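Local coordinates for hydrolase, isochorismatase family (Pseudomonas putida KT2440, PDB 4H17), which acts as an isochorismatase, a hydrolase with a Rossmann-like fold from the family whose namesake reaction splits isochorismate into pyruvate and 2,3-dihydro-2,3-dihydroxybenzoate, at the interface of chains A and B. Residues are numbered along the deposited sequence; one frame, centred on the assembly and turned at random. Chains: chain A/B, Hydrolase, isochorismatase family.

The centres of the C-alpha atoms of contacts 1 and 2 are about 18 Å apart, those of contacts 1 and 3 about 10 Å, and of contacts 2 and 3 about 26 Å. Contacts 1 and 3 share B:Met8 of helix 8-12. Contact 2 repeats part of contact 1 with the chains exchanged: B:His134 at the start of helix 133-146 meets A:Asp185 near the end of helix 172-186, as A:His134 meets B:Asp185. A:Arg161 in contact 3 is the twin of B:Arg161 in contact 2. This two-fold symmetry is what a homodimer would show, although the deposited assembly alone does not prove it in solution.

Contact 1: the interface of chains A and B. Residues chain A 106, 132, 134-135, 139; chain B 8, 185-187.
A:His134 and B:Asp185 meet through an almost straight hydrogen bond, NE2 to carboxylate OD2, 2.8 Å long with 171° at the hydrogen. The oxygen lies in the imidazole plane and is approached on its anti side, with ring and carboxylate planes 30° apart. The imidazole gets there because its CG stands between the backbone N and the carbonyl carbon (chi1 67°). Beside this bond, the amide ND2 of B:Asn186 donates to the A:Ser135 hydroxyl OG at 3.1 Å, with the hydroxyl near the amide plane.

Packing is densest round the outer end of B:Phe187. Its CZ lies 3.5 Å from OG1 of A:Thr139, CA of A:Ser135 sits at the ring edge, and the ring of A:Pro106 slides past in the opposite sense, CG 3.8 Å from CE1. The A:Thr139 hydroxyl is itself satisfied, donating to the A:Ser135 backbone O at 2.7 Å. The other flank is looser: selenomethionine B:Met8, its CE 3.8 Å from CE of selenomethionine A:Met132, hides 15 Å² here against 30 Å² for B:Phe187, which touches several groups. In the fold, the cis peptide before A:Met132 turns strand 125-131 into helix 133-146, whose first turns face the C-terminal end of helix 172-186 in chain B.

Contact 2: the interface of chains A and B. Residues chain A 8, 181-182, 185; chain B 132, 134, 161, 163.
Helices 8-12 and 172-186 of chain A face the start of helix 133-146, the loop residues B:Met132 and B:Arg161, and the first residue of strand 163-165 in chain B. At the centre, the guanidinium of B:Arg161 grips the carboxylate of A:Asp185 end-on, one nitrogen to each oxygen: NH2 to OD1 at 2.9 Å, also a salt bridge, and NH1 to OD2 at 3.2 Å. Setting CG of A:Asp185 opposite its backbone N (chi1 -174°) points the carboxylate across to the arginine. Both oxygens are met on their syn sides, but the planes are 44° apart, so the pair is twisted. OD2 also accepts from NE2 of B:His134, from the same face as NH1. OD1 takes a further bond from the backbone N of A:Met8, 2.9 Å away and on the opposite face from NH2. With these donors on both oxygens, the carboxylate probably has little freedom to rotate, and the nearby arginine would probably favour its charged form. Replacing A:Asp185 with an alanine would probably leave the B:Arg161 guanidinium without its charged mate and B:His134 freer to turn.

Apolar groups line this cluster. CD2 of B:Leu163 lies 3.5 Å above the guanidinium plane of B:Arg161, toward its rim, while its CD1 lies over the rim of one face of the B:His134 ring. A:Val182 passes the histidine in the opposite direction, CG1 at the ring edge, and its CG2 packs 3.6 Å from CB of B:His134.

Contact 3: the interface of chains A and B. Residues chain A 39-40, 78, 161; chain B 6-8, 11.
Water 1 joins A:Arg78 to B:Leu11: it lies 2.8 Å from the guanidinium NE and 2.8 Å from the backbone O of B:Leu11, with a weak contact to NH2. It sits at the edge of the guanidinium, in its plane, chiefly facing NE. The arginine chain bends at chi2 (-71°) and lies slantwise against B:Leu11, bringing NH2 to 3.8 Å from methyl CD2.

B:Leu11 is the main apolar plug, hiding 83 Å², more than any other residue here. Its CD1 meets CD2 of A:Leu40 tip to tip at 3.5 Å, while CD2 rests on A:Pro39, 3.7 Å from ring atom CG. The other methyl of A:Leu40, CD1, reaches CE of B:Met8 at 3.7 Å, the two side chains crossing at about a right angle. The bends of the selenomethionine at chi2 and chi3 carry that methyl toward the leucine.

Farther along, A:Arg161 NH2 donates to the backbone O of B:Thr6 at 2.9 Å. This bond is bent, 130° at the hydrogen, and the donor stands 38° above the carbonyl plane. CD2 of A:Leu40 lies over one guanidinium face toward its rim, linking the apolar patch to the polar one. Together these contacts hold the N-terminal segment and helix 8-12 of chain B against loops of chain A, and so would probably help to hold the two chains together if this pairing persists in solution.

Contact 1: the interface of chains A and B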
ATOM      1  N   PRO A 106       6.190  -7.590   4.363  1.00 15.40           N
ATOM      2  CA  PRO A 106       5.119  -7.557   3.338  1.00 12.45           C
ATOM      3  C   PRO A 106       5.646  -7.258   1.929  1.00 13.61           C
ATOM      4  O   PRO A 106       5.194  -7.854   0.981  1.00 13.69           O
ATOM      5  CB  PRO A 106       4.162  -6.469   3.849  1.00 13.78           C
ATOM      6  CG  PRO A 106       4.339  -6.498   5.337  1.00 14.04           C
ATOM      7  CD  PRO A 106       5.815  -6.791   5.554  1.00 14.93           C
HETATM    8  N   MSE A 132      -1.960 -11.685   1.690  1.00  9.45           N
HETATM    9  CA  MSE A 132      -3.338 -11.086   1.686  1.00 10.05           C
HETATM   10  C   MSE A 132      -3.345  -9.886   0.774  1.00 11.41           C
HETATM   11  O   MSE A 132      -2.313  -9.211   0.600  1.00  9.50           O
HETATM   12  CB  MSE A 132      -3.698 -10.631   3.103  1.00  9.99           C
HETATM   13  CG  MSE A 132      -3.693 -11.789   4.079  1.00 13.75           C
HETATM   14 SE   MSE A 132      -4.278 -11.350   5.887  0.75 12.12          SE
HETATM   15  CE  MSE A 132      -2.943  -9.956   6.330  1.00 16.02           C
ATOM     16  N   HIS A 134      -4.471  -6.892   0.899  1.00 11.17           N
ATOM     17  CA  HIS A 134      -4.229  -5.534   1.449  1.00 11.38           C
ATOM     18  C   HIS A 134      -2.818  -5.361   2.028  1.00 12.36           C
ATOM     19  O   HIS A 134      -2.413  -4.250   2.357  1.00 12.04           O
ATOM     20  CB  HIS A 134      -5.258  -5.142   2.510  1.00 12.67           C
ATOM     21  CG  HIS A 134      -5.169  -5.957   3.747  1.00 10.40           C
ATOM     22  ND1 HIS A 134      -5.603  -7.259   3.806  1.00 10.51           N
ATOM     23  CD2 HIS A 134      -4.629  -5.690   4.958  1.00 10.42           C
ATOM     24  CE1 HIS A 134      -5.337  -7.763   4.992  1.00 11.33           C
ATOM     25  NE2 HIS A 134      -4.788  -6.818   5.726  1.00 10.24           N
ATOM     26  N   SER A 135      -2.107  -6.470   2.234  1.00 12.03           N
ATOM     27  CA  SER A 135      -0.860  -6.459   3.005  1.00 11.27           C
ATOM     28  C   SER A 135       0.337  -6.840   2.119  1.00 11.55           C
ATOM     29  O   SER A 135       0.859  -5.985   1.429  1.00 11.56           O
ATOM     30  CB  SER A 135      -0.999  -7.306   4.281  1.00 12.90           C
ATOM     31  OG  SER A 135       0.214  -7.347   4.994  1.00 10.69           O
ATOM     32  N   THR A 139       1.582  -4.303  -0.926  1.00 12.97           N
ATOM     33  CA  THR A 139       2.912  -3.752  -0.670  1.00 10.82           C
ATOM     34  C   THR A 139       3.881  -4.126  -1.786  1.00 10.31           C
ATOM     35  O   THR A 139       4.623  -3.272  -2.283  1.00 11.42           O
ATOM     36  CB  THR A 139       3.454  -4.203   0.655  1.00 13.08           C
ATOM     37  OG1 THR A 139       2.521  -3.898   1.674  1.00 12.59           O
ATOM     38  CG2 THR A 139       4.793  -3.544   0.934  1.00 11.42           C
TER
HETATM   39  N   MSE B   8      -2.687  -8.386  12.336  1.00 11.39           N
HETATM   40  CA  MSE B   8      -1.395  -9.087  12.059  1.00 11.33           C
HETATM   41  C   MSE B   8      -0.372  -8.651  13.065  1.00 12.52           C
HETATM   42  O   MSE B   8       0.409  -9.456  13.545  1.00 13.08           O
HETATM   43  CB  MSE B   8      -0.924  -8.766  10.642  1.00 13.51           C
HETATM   44  CG  MSE B   8       0.330  -9.568  10.235  1.00 10.97           C
HETATM   45 SE   MSE B   8       0.104 -11.529  10.346  0.75 13.27          SE
HETATM   46  CE  MSE B   8      -0.526 -11.966   8.536  1.00 14.57           C
ATOM     47  N   ASP B 185      -4.000  -2.899  10.560  1.00  8.87           N
ATOM     48  CA  ASP B 185      -3.727  -4.346  10.602  1.00  9.28           C
ATOM     49  C   ASP B 185      -2.240  -4.648  10.696  1.00  9.47           C
ATOM     50  O   ASP B 185      -1.848  -5.578  11.406  1.00 11.41           O
ATOM     51  CB  ASP B 185      -4.339  -5.011   9.366  1.00  9.56           C
ATOM     52  CG  ASP B 185      -4.391  -6.524   9.454  1.00 10.48           C
ATOM     53  OD1 ASP B 185      -4.542  -7.028  10.587  1.00 13.91           O
ATOM     54  OD2 ASP B 185      -4.302  -7.226   8.402  1.00 10.87           O
ATOM     55  N   ASN B 186      -1.431  -3.884   9.952  1.00  9.72           N
ATOM     56  CA  ASN B 186      -0.065  -4.273   9.748  1.00  9.04           C
ATOM     57  C   ASN B 186       0.966  -3.199   9.402  1.00  9.56           C
ATOM     58  O   ASN B 186       2.127  -3.520   9.122  1.00 10.87           O
ATOM     59  CB  ASN B 186      -0.046  -5.368   8.696  1.00 11.00           C
ATOM     60  CG  ASN B 186       1.078  -6.325   8.879  1.00 13.47           C
ATOM     61  OD1 ASN B 186       1.556  -6.544   9.997  1.00 14.01           O
ATOM     62  ND2 ASN B 186       1.509  -6.910   7.802  1.00 12.07           N
ATOM     63  N   PHE B 187       0.571  -1.925   9.389  1.00 10.14           N
ATOM     64  CA  PHE B 187       1.475  -0.867   8.906  1.00 10.89           C
ATOM     65  C   PHE B 187       1.621   0.375   9.767  1.00 11.09           C
ATOM     66  O   PHE B 187       2.625   1.075   9.644  1.00 12.57           O
ATOM     67  CB  PHE B 187       1.061  -0.497   7.495  1.00 10.62           C
ATOM     68  CG  PHE B 187       1.131  -1.669   6.551  1.00 10.43           C
ATOM     69  CD1 PHE B 187       2.350  -2.099   6.064  1.00  9.75           C
ATOM     70  CD2 PHE B 187      -0.003  -2.378   6.229  1.00 11.85           C
ATOM     71  CE1 PHE B 187       2.439  -3.174   5.254  1.00 11.81           C
ATOM     72  CE2 PHE B 187       0.057  -3.483   5.404  1.00 12.28           C
ATOM     73  CZ  PHE B 187       1.277  -3.867   4.902  1.00 12.42           C
TER

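Contact 2: the interface of chains A and B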
HETATM    1  N   MSE A   8      -5.746   7.746 -11.729  1.00 20.03           N
HETATM    2  CA  MSE A   8      -4.477   8.487 -11.852  1.00 19.91           C
HETATM    3  C   MSE A   8      -3.783   8.076 -13.136  1.00 20.73           C
HETATM    4  O   MSE A   8      -3.204   8.892 -13.829  1.00 16.93           O
HETATM    5  CB  MSE A   8      -3.610   8.261 -10.618  1.00 25.51           C
HETATM    6  CG  MSE A   8      -2.410   9.201 -10.579  1.00 25.31           C
HETATM    7 SE   MSE A   8      -3.002  11.104 -10.481  0.75 30.95          SE
HETATM    8  CE  MSE A   8      -4.513  10.574  -9.382  1.00 14.95           C
ATOM      9  N   ALA A 181      -9.798  -1.291  -6.142  1.00 13.86           N
ATOM     10  CA  ALA A 181     -10.016   0.055  -6.684  1.00 13.71           C
ATOM     11  C   ALA A 181      -8.747   0.919  -6.540  1.00 11.59           C
ATOM     12  O   ALA A 181      -8.369   1.661  -7.466  1.00 12.88           O
ATOM     13  CB  ALA A 181     -11.225   0.721  -6.029  1.00 14.07           C
ATOM     14  N   VAL A 182      -8.124   0.823  -5.369  1.00 11.31           N
ATOM     15  CA  VAL A 182      -6.872   1.542  -5.033  1.00 14.29           C
ATOM     16  C   VAL A 182      -5.726   1.118  -5.971  1.00 17.12           C
ATOM     17  O   VAL A 182      -5.030   1.950  -6.553  1.00 14.58           O
ATOM     18  CB  VAL A 182      -6.520   1.312  -3.541  1.00 14.59           C
ATOM     19  CG1 VAL A 182      -5.057   1.599  -3.223  1.00 16.74           C
ATOM     20  CG2 VAL A 182      -7.474   2.100  -2.651  1.00 13.98           C
ATOM     21  N   ASP A 185      -6.294   2.363  -9.505  1.00 15.02           N
ATOM     22  CA  ASP A 185      -6.119   3.812  -9.648  1.00 14.30           C
ATOM     23  C   ASP A 185      -4.695   4.170 -10.087  1.00 16.98           C
ATOM     24  O   ASP A 185      -4.517   5.104 -10.877  1.00 19.27           O
ATOM     25  CB  ASP A 185      -6.457   4.498  -8.314  1.00 18.25           C
ATOM     26  CG  ASP A 185      -6.439   6.007  -8.397  1.00 16.60           C
ATOM     27  OD1 ASP A 185      -6.931   6.520  -9.418  1.00 16.62           O
ATOM     28  OD2 ASP A 185      -6.024   6.629  -7.371  1.00 18.73           O
TER
HETATM   29  N   MSE B 132      -2.566  11.586  -0.945  1.00 12.33           N
HETATM   30  CA  MSE B 132      -3.887  10.977  -0.694  1.00 12.64           C
HETATM   31  C   MSE B 132      -3.695   9.772   0.199  1.00 11.23           C
HETATM   32  O   MSE B 132      -2.678   9.098   0.088  1.00 13.77           O
HETATM   33  CB  MSE B 132      -4.550  10.470  -1.986  1.00 13.29           C
HETATM   34  CG  MSE B 132      -4.762  11.653  -2.929  1.00 13.05           C
HETATM   35 SE   MSE B 132      -5.698  11.159  -4.570  0.75 14.64          SE
HETATM   36  CE  MSE B 132      -4.435   9.851  -5.332  1.00 30.50           C
ATOM     37  N   HIS B 134      -4.775   6.682   0.217  1.00 12.50           N
ATOM     38  CA  HIS B 134      -4.582   5.341  -0.376  1.00 15.35           C
ATOM     39  C   HIS B 134      -3.352   5.208  -1.275  1.00 16.39           C
ATOM     40  O   HIS B 134      -2.965   4.109  -1.637  1.00 14.37           O
ATOM     41  CB  HIS B 134      -5.790   4.931  -1.207  1.00 12.96           C
ATOM     42  CG  HIS B 134      -5.947   5.752  -2.431  1.00 13.22           C
ATOM     43  ND1 HIS B 134      -6.470   7.017  -2.391  1.00 15.38           N
ATOM     44  CD2 HIS B 134      -5.707   5.473  -3.728  1.00 14.36           C
ATOM     45  CE1 HIS B 134      -6.459   7.526  -3.612  1.00 14.92           C
ATOM     46  NE2 HIS B 134      -6.011   6.608  -4.444  1.00 14.21           N
ATOM     47  N   ARG B 161     -10.231  10.547  -2.305  1.00 12.73           N
ATOM     48  CA  ARG B 161     -11.336  10.877  -3.213  1.00 13.33           C
ATOM     49  C   ARG B 161     -12.121   9.611  -3.625  1.00 11.57           C
ATOM     50  O   ARG B 161     -11.722   8.465  -3.342  1.00 13.15           O
ATOM     51  CB  ARG B 161     -10.796  11.598  -4.439  1.00 14.20           C
ATOM     52  CG  ARG B 161     -10.052  10.703  -5.431  1.00 16.64           C
ATOM     53  CD  ARG B 161      -9.408  11.498  -6.564  1.00 15.85           C
ATOM     54  NE  ARG B 161      -9.226  10.695  -7.772  1.00 21.94           N
ATOM     55  CZ  ARG B 161      -8.313   9.758  -7.965  1.00 22.35           C
ATOM     56  NH1 ARG B 161      -7.454   9.422  -7.009  1.00 28.18           N
ATOM     57  NH2 ARG B 161      -8.263   9.134  -9.131  1.00 21.73           N
ATOM     58  N   LEU B 163     -13.295   6.650  -5.825  1.00 13.59           N
ATOM     59  CA  LEU B 163     -12.632   5.847  -6.884  1.00 15.22           C
ATOM     60  C   LEU B 163     -13.534   4.901  -7.672  1.00 18.42           C
ATOM     61  O   LEU B 163     -14.479   4.323  -7.136  1.00 20.51           O
ATOM     62  CB  LEU B 163     -11.471   5.004  -6.287  1.00 14.63           C
ATOM     63  CG  LEU B 163     -10.383   5.767  -5.498  1.00 15.23           C
ATOM     64  CD1 LEU B 163      -9.441   4.771  -4.818  1.00 17.15           C
ATOM     65  CD2 LEU B 163      -9.615   6.753  -6.337  1.00 15.75           C
TER

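Contact 3: the interface of chains A and B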
ATOM      1  N   PRO A  39      -7.288 -17.401  12.952  1.00 16.62           N
ATOM      2  CA  PRO A  39      -7.571 -15.974  12.835  1.00 16.56           C
ATOM      3  C   PRO A  39      -7.202 -15.406  11.474  1.00 16.51           C
ATOM      4  O   PRO A  39      -7.756 -14.365  11.071  1.00 16.27           O
ATOM      5  CB  PRO A  39      -6.700 -15.336  13.946  1.00 18.31           C
ATOM      6  CG  PRO A  39      -5.675 -16.348  14.257  1.00 19.01           C
ATOM      7  CD  PRO A  39      -6.272 -17.688  13.970  1.00 17.73           C
ATOM      8  N   LEU A  40      -6.280 -16.047  10.747  1.00 12.97           N
ATOM      9  CA  LEU A  40      -5.888 -15.558   9.418  1.00 13.09           C
ATOM     10  C   LEU A  40      -6.626 -16.312   8.297  1.00 12.78           C
ATOM     11  O   LEU A  40      -6.281 -16.188   7.155  1.00 13.96           O
ATOM     12  CB  LEU A  40      -4.365 -15.588   9.212  1.00 12.97           C
ATOM     13  CG  LEU A  40      -3.601 -14.691  10.173  1.00 10.87           C
ATOM     14  CD1 LEU A  40      -2.130 -14.977   9.957  1.00 13.14           C
ATOM     15  CD2 LEU A  40      -3.936 -13.218   9.910  1.00 12.32           C
ATOM     16  N   ARG A  78       3.176 -18.151  13.785  1.00 14.48           N
ATOM     17  CA  ARG A  78       2.470 -17.938  12.556  1.00 15.41           C
ATOM     18  C   ARG A  78       3.335 -18.287  11.333  1.00 12.39           C
ATOM     19  O   ARG A  78       4.541 -18.037  11.331  1.00 11.57           O
ATOM     20  CB  ARG A  78       1.963 -16.476  12.515  1.00 14.94           C
ATOM     21  CG  ARG A  78       0.937 -16.126  13.607  1.00 17.71           C
ATOM     22  CD  ARG A  78      -0.397 -16.804  13.359  1.00 21.89           C
ATOM     23  NE  ARG A  78      -1.240 -16.796  14.552  1.00 24.84           N
ATOM     24  CZ  ARG A  78      -2.301 -17.578  14.748  1.00 26.44           C
ATOM     25  NH1 ARG A  78      -2.717 -18.449  13.823  1.00 24.23           N
ATOM     26  NH2 ARG A  78      -2.970 -17.471  15.876  1.00 30.32           N
ATOM     27  N   ARG A 161      -9.182 -10.953   4.548  1.00 11.03           N
ATOM     28  CA  ARG A 161     -10.093 -11.299   5.647  1.00 14.58           C
ATOM     29  C   ARG A 161     -10.848 -10.072   6.186  1.00 12.13           C
ATOM     30  O   ARG A 161     -10.553  -8.920   5.835  1.00 11.44           O
ATOM     31  CB  ARG A 161      -9.323 -12.008   6.729  1.00 12.91           C
ATOM     32  CG  ARG A 161      -8.422 -11.089   7.569  1.00 11.36           C
ATOM     33  CD  ARG A 161      -7.539 -11.855   8.552  1.00 11.89           C
ATOM     34  NE  ARG A 161      -7.132 -11.039   9.714  1.00 12.65           N
ATOM     35  CZ  ARG A 161      -6.237 -10.052   9.693  1.00 14.39           C
ATOM     36  NH1 ARG A 161      -5.587  -9.730   8.573  1.00 17.74           N
ATOM     37  NH2 ARG A 161      -6.003  -9.395  10.822  1.00 14.64           N
TER
ATOM     38  N   THR B   6      -8.656  -9.442  15.305  1.00 12.94           N
ATOM     39  CA  THR B   6      -7.324  -9.079  15.759  1.00 12.97           C
ATOM     40  C   THR B   6      -6.562  -8.505  14.552  1.00 15.51           C
ATOM     41  O   THR B   6      -7.074  -8.433  13.395  1.00 16.51           O
ATOM     42  CB  THR B   6      -6.589 -10.278  16.398  1.00 15.26           C
ATOM     43  OG1 THR B   6      -5.474  -9.809  17.157  1.00 18.28           O
ATOM     44  CG2 THR B   6      -6.095 -11.215  15.338  1.00 17.16           C
ATOM     45  N   THR B   7      -5.362  -8.024  14.821  1.00 12.34           N
ATOM     46  CA  THR B   7      -4.455  -7.496  13.776  1.00 13.52           C
ATOM     47  C   THR B   7      -3.282  -8.446  13.529  1.00 13.30           C
ATOM     48  O   THR B   7      -2.947  -9.254  14.388  1.00 13.34           O
ATOM     49  CB  THR B   7      -3.901  -6.144  14.208  1.00 12.73           C
ATOM     50  OG1 THR B   7      -3.136  -6.314  15.401  1.00 12.12           O
ATOM     51  CG2 THR B   7      -5.035  -5.102  14.467  1.00 14.53           C
HETATM   52  N   MSE B   8      -2.687  -8.386  12.336  1.00 11.39           N
HETATM   53  CA  MSE B   8      -1.395  -9.087  12.059  1.00 11.33           C
HETATM   54  C   MSE B   8      -0.372  -8.651  13.065  1.00 12.52           C
HETATM   55  O   MSE B   8       0.409  -9.456  13.545  1.00 13.08           O
HETATM   56  CB  MSE B   8      -0.924  -8.766  10.642  1.00 13.51           C
HETATM   57  CG  MSE B   8       0.330  -9.568  10.235  1.00 10.97           C
HETATM   58 SE   MSE B   8       0.104 -11.529  10.346  0.75 13.27          SE
HETATM   59  CE  MSE B   8      -0.526 -11.966   8.536  1.00 14.57           C
ATOM     60  N   LEU B  11      -1.034 -10.611  16.262  1.00 12.36           N
ATOM     61  CA  LEU B  11      -0.790 -12.033  16.048  1.00 11.76           C
ATOM     62  C   LEU B  11       0.680 -12.413  16.066  1.00 13.29           C
ATOM     63  O   LEU B  11       0.998 -13.515  16.512  1.00 15.21           O
ATOM     64  CB  LEU B  11      -1.407 -12.501  14.719  1.00 10.93           C
ATOM     65  CG  LEU B  11      -2.950 -12.587  14.770  1.00 14.79           C
ATOM     66  CD1 LEU B  11      -3.591 -12.705  13.404  1.00 16.81           C
ATOM     67  CD2 LEU B  11      -3.404 -13.742  15.680  1.00 14.49           C
TER
HETATM   68  O   HOH W   1      -0.565 -15.739  17.003  1.00 18.29           O